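Local coordinates for protein myosin-I heavy chain (PDB 5EJR) that is an actin-based class VII motor with ATPase activity, involved in early phagocytosis and adhesion, and is represented here by a MyTH4-FERM piece of its tail, at residues S4-R13 with S143-Q151. Sequence-based numbering, arbitrary orientation.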
loop_
_atom_site.group_PDB
_atom_site.type_symbol
_atom_site.label_atom_id
_atom_site.label_comp_id
_atom_site.label_asym_id
_atom_site.label_seq_id
_atom_site.Cartn_x
_atom_site.Cartn_y
_atom_site.Cartn_z
ATOM N N SER A 4 -32.186 24.755 -13.288
ATOM C CA SER A 4 -31.619 24.128 -12.089
ATOM C C SER A 4 -30.384 24.881 -11.600
ATOM O O SER A 4 -29.839 25.697 -12.345
ATOM C CB SER A 4 -31.260 22.672 -12.366
ATOM O OG SER A 4 -30.147 22.561 -13.240
ATOM N N GLN A 5 -29.932 24.600 -10.361
ATOM C CA GLN A 5 -28.739 25.227 -9.781
ATOM C C GLN A 5 -27.500 24.899 -10.618
ATOM O O GLN A 5 -26.675 25.786 -10.833
ATOM C CB GLN A 5 -28.546 24.823 -8.314
ATOM C CG GLN A 5 -29.600 25.388 -7.372
ATOM C CD GLN A 5 -29.216 26.732 -6.804
ATOM O OE1 GLN A 5 -29.217 27.760 -7.498
ATOM N NE2 GLN A 5 -28.926 26.759 -5.511
ATOM N N LEU A 6 -27.408 23.650 -11.148
ATOM C CA LEU A 6 -26.301 23.220 -12.008
ATOM C C LEU A 6 -26.286 23.998 -13.334
ATOM O O LEU A 6 -25.223 24.457 -13.746
ATOM C CB LEU A 6 -26.297 21.686 -12.247
ATOM C CG LEU A 6 -25.267 21.130 -13.259
ATOM C CD1 LEU A 6 -23.833 21.237 -12.740
ATOM C CD2 LEU A 6 -25.567 19.703 -13.629
ATOM N N ALA A 7 -27.458 24.141 -13.991
ATOM C CA ALA A 7 -27.618 24.874 -15.252
ATOM C C ALA A 7 -27.254 26.344 -15.069
ATOM O O ALA A 7 -26.597 26.907 -15.942
ATOM C CB ALA A 7 -29.048 24.740 -15.766
ATOM N N GLN A 8 -27.644 26.953 -13.920
ATOM C CA GLN A 8 -27.333 28.348 -13.572
ATOM C C GLN A 8 -25.824 28.547 -13.432
ATOM O O GLN A 8 -25.299 29.572 -13.878
ATOM C CB GLN A 8 -28.036 28.768 -12.282
ATOM C CG GLN A 8 -29.526 29.071 -12.456
ATOM C CD GLN A 8 -30.225 29.334 -11.142
ATOM O OE1 GLN A 8 -29.653 29.882 -10.186
ATOM N NE2 GLN A 8 -31.499 28.971 -11.074
ATOM N N TRP A 9 -25.125 27.544 -12.836
ATOM C CA TRP A 9 -23.673 27.529 -12.665
ATOM C C TRP A 9 -23.005 27.394 -14.043
ATOM O O TRP A 9 -22.038 28.091 -14.323
ATOM C CB TRP A 9 -23.260 26.377 -11.712
ATOM C CG TRP A 9 -21.774 26.163 -11.579
ATOM C CD1 TRP A 9 -20.949 26.684 -10.625
ATOM C CD2 TRP A 9 -20.949 25.347 -12.420
ATOM N NE1 TRP A 9 -19.657 26.250 -10.827
ATOM C CE2 TRP A 9 -19.635 25.407 -11.906
ATOM C CE3 TRP A 9 -21.202 24.531 -13.535
ATOM C CZ2 TRP A 9 -18.575 24.702 -12.483
ATOM C CZ3 TRP A 9 -20.148 23.857 -14.125
ATOM C CH2 TRP A 9 -18.848 23.954 -13.607
ATOM N N ALA A 10 -23.518 26.498 -14.889
ATOM C CA ALA A 10 -22.995 26.243 -16.227
ATOM C C ALA A 10 -23.262 27.389 -17.215
ATOM O O ALA A 10 -22.537 27.501 -18.203
ATOM C CB ALA A 10 -23.578 24.957 -16.769
ATOM N N SER A 11 -24.300 28.227 -16.953
ATOM C CA SER A 11 -24.700 29.353 -17.816
ATOM C C SER A 11 -23.552 30.321 -18.154
ATOM O O SER A 11 -23.440 30.764 -19.298
ATOM C CB SER A 11 -25.885 30.105 -17.218
ATOM O OG SER A 11 -25.500 30.994 -16.179
ATOM N N THR A 12 -22.678 30.600 -17.168
ATOM C CA THR A 12 -21.538 31.519 -17.288
ATOM C C THR A 12 -20.172 30.797 -17.386
ATOM O O THR A 12 -19.134 31.448 -17.197
ATOM C CB THR A 12 -21.548 32.484 -16.082
ATOM O OG1 THR A 12 -21.350 31.735 -14.876
ATOM C CG2 THR A 12 -22.830 33.303 -15.986
ATOM N N ARG A 13 -20.157 29.464 -17.648
ATOM C CA ARG A 13 -18.916 28.672 -17.681
ATOM C C ARG A 13 -18.826 27.670 -18.829
ATOM O O ARG A 13 -17.737 27.447 -19.355
ATOM C CB ARG A 13 -18.690 27.944 -16.340
ATOM C CG ARG A 13 -18.566 28.847 -15.110
ATOM C CD ARG A 13 -18.665 28.038 -13.831
ATOM N NE ARG A 13 -18.422 28.831 -12.621
ATOM C CZ ARG A 13 -19.361 29.473 -11.936
ATOM N NH1 ARG A 13 -20.625 29.453 -12.346
ATOM N NH2 ARG A 13 -19.045 30.156 -10.846
ATOM N N SER A 143 -17.656 26.516 -5.828
ATOM C CA SER A 143 -18.694 27.051 -6.703
ATOM C C SER A 143 -19.594 25.937 -7.226
ATOM O O SER A 143 -20.807 26.115 -7.231
ATOM C CB SER A 143 -18.065 27.799 -7.873
ATOM O OG SER A 143 -19.050 28.240 -8.789
ATOM N N LEU A 144 -19.003 24.805 -7.682
ATOM C CA LEU A 144 -19.737 23.664 -8.236
ATOM C C LEU A 144 -20.368 22.755 -7.171
ATOM O O LEU A 144 -21.426 22.195 -7.438
ATOM C CB LEU A 144 -18.856 22.845 -9.207
ATOM C CG LEU A 144 -19.486 21.613 -9.897
ATOM C CD1 LEU A 144 -20.564 22.006 -10.893
ATOM C CD2 LEU A 144 -18.449 20.783 -10.596
ATOM N N LEU A 145 -19.736 22.614 -5.987
ATOM C CA LEU A 145 -20.169 21.717 -4.897
ATOM C C LEU A 145 -21.691 21.683 -4.636
ATOM O O LEU A 145 -22.289 20.639 -4.882
ATOM C CB LEU A 145 -19.401 21.989 -3.584
ATOM C CG LEU A 145 -19.622 20.987 -2.443
ATOM C CD1 LEU A 145 -19.061 19.595 -2.783
ATOM C CD2 LEU A 145 -19.041 21.502 -1.147
ATOM N N GLN A 146 -22.309 22.785 -4.151
ATOM C CA GLN A 146 -23.748 22.817 -3.861
ATOM C C GLN A 146 -24.627 22.575 -5.113
ATOM O O GLN A 146 -25.416 21.627 -5.067
ATOM C CB GLN A 146 -24.165 24.090 -3.104
ATOM C CG GLN A 146 -25.235 23.834 -2.044
ATOM C CD GLN A 146 -24.723 23.019 -0.873
ATOM O OE1 GLN A 146 -23.879 23.467 -0.085
ATOM N NE2 GLN A 146 -25.231 21.802 -0.734
ATOM N N PRO A 147 -24.490 23.331 -6.245
ATOM C CA PRO A 147 -25.314 23.027 -7.433
ATOM C C PRO A 147 -25.241 21.571 -7.919
ATOM O O PRO A 147 -26.288 21.006 -8.254
ATOM C CB PRO A 147 -24.782 24.003 -8.494
ATOM C CG PRO A 147 -24.212 25.128 -7.723
ATOM C CD PRO A 147 -23.613 24.498 -6.502
ATOM N N PHE A 148 -24.028 20.959 -7.923
ATOM C CA PHE A 148 -23.812 19.569 -8.357
ATOM C C PHE A 148 -24.514 18.573 -7.425
ATOM O O PHE A 148 -25.058 17.568 -7.906
ATOM C CB PHE A 148 -22.309 19.238 -8.480
ATOM C CG PHE A 148 -21.982 17.905 -9.123
ATOM C CD1 PHE A 148 -21.855 16.749 -8.351
ATOM C CD2 PHE A 148 -21.747 17.810 -10.487
ATOM C CE1 PHE A 148 -21.534 15.518 -8.942
ATOM C CE2 PHE A 148 -21.441 16.575 -11.078
ATOM C CZ PHE A 148 -21.321 15.439 -10.298
ATOM N N MET A 149 -24.480 18.844 -6.098
ATOM C CA MET A 149 -25.113 18.002 -5.081
ATOM C C MET A 149 -26.631 18.034 -5.244
ATOM O O MET A 149 -27.264 16.968 -5.284
ATOM C CB MET A 149 -24.696 18.420 -3.662
ATOM C CG MET A 149 -23.366 17.837 -3.245
ATOM S SD MET A 149 -23.138 17.864 -1.452
ATOM C CE MET A 149 -22.686 19.536 -1.208
ATOM N N GLU A 150 -27.200 19.257 -5.403
ATOM C CA GLU A 150 -28.634 19.489 -5.633
ATOM C C GLU A 150 -29.136 18.737 -6.865
ATOM O O GLU A 150 -30.245 18.212 -6.851
ATOM C CB GLU A 150 -28.949 20.996 -5.749
ATOM C CG GLU A 150 -28.768 21.781 -4.454
ATOM C CD GLU A 150 -29.549 21.318 -3.234
ATOM O OE1 GLU A 150 -30.694 20.835 -3.391
ATOM O OE2 GLU A 150 -29.016 21.468 -2.110
ATOM N N GLN A 151 -28.296 18.646 -7.906
ATOM C CA GLN A 151 -28.582 17.904 -9.126
ATOM C C GLN A 151 -28.635 16.406 -8.822
ATOM O O GLN A 151 -29.579 15.749 -9.248
ATOM C CB GLN A 151 -27.538 18.215 -10.210
ATOM C CG GLN A 151 -27.860 17.601 -11.581
ATOM C CD GLN A 151 -28.939 18.303 -12.392
ATOM O OE1 GLN A 151 -29.510 19.331 -11.997
ATOM N NE2 GLN A 151 -29.226 17.765 -13.572
HETATM O O HOH W 1 -28.907 21.710 -9.569
#
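Helix 5-11 packs against residues 143-151 of helix 142-159 with Leu6 nearest Pro147, the axes of the two short segments 8.2 Å apart at closest approach and running at 143°, roughly antiparallel. The short N-terminal helix starts at Ser4, the N-cap, whose OG accepts from Ala7 N at 3.2 Å. Pro147 faces this first turn. Its CB lies 3.5 Å from Gln5 O and also touches Leu6 N. Leu6 reaches past the proline on two branches. It lies alongside the Leu144 side chain, pointing the same way, with Leu6 CD1 against Leu144 CD1. The Gln151 side chain crosses Leu6 at about a right angle, with Leu6 CD2 3.7 Å from Gln151 CG. A water joins the backbones here: it accepts from Leu6 N and donates to Pro147 O, with a weak bond to Gln151 OE1. Gln151 NE2 is hydrogen-bonded to Tyr112 OH.

Trp9 carries the other end. Its CG stands anti to the backbone N (chi1 173°), which brings the indole over Leu144. There Leu144 CD1 makes a CH-pi contact, 3.4 Å from the centroid of the six-membered ring and almost on its normal. Arg13 CD covers the opposite face, toward the rim. Arg13 NH1 bonds Trp9 O in the carbonyl plane at 2.8 Å, which helps hold the guanidinium nearly flat over the NE1 side of the indole. At the ring edge, Ser143 OG sits 2.9 Å from Trp9 NE1. Without the indole, as with an alanine at Trp9, Leu144 CD1 and Arg13 CD would probably lose the surface they share, leaving a gap at this end of the interface. Asp105 and Cys109 also touch the indole. This roughly antiparallel helix packing joins helix 5-11 to helices 142-159 and 104-113 of the MyTH4 helical bundle.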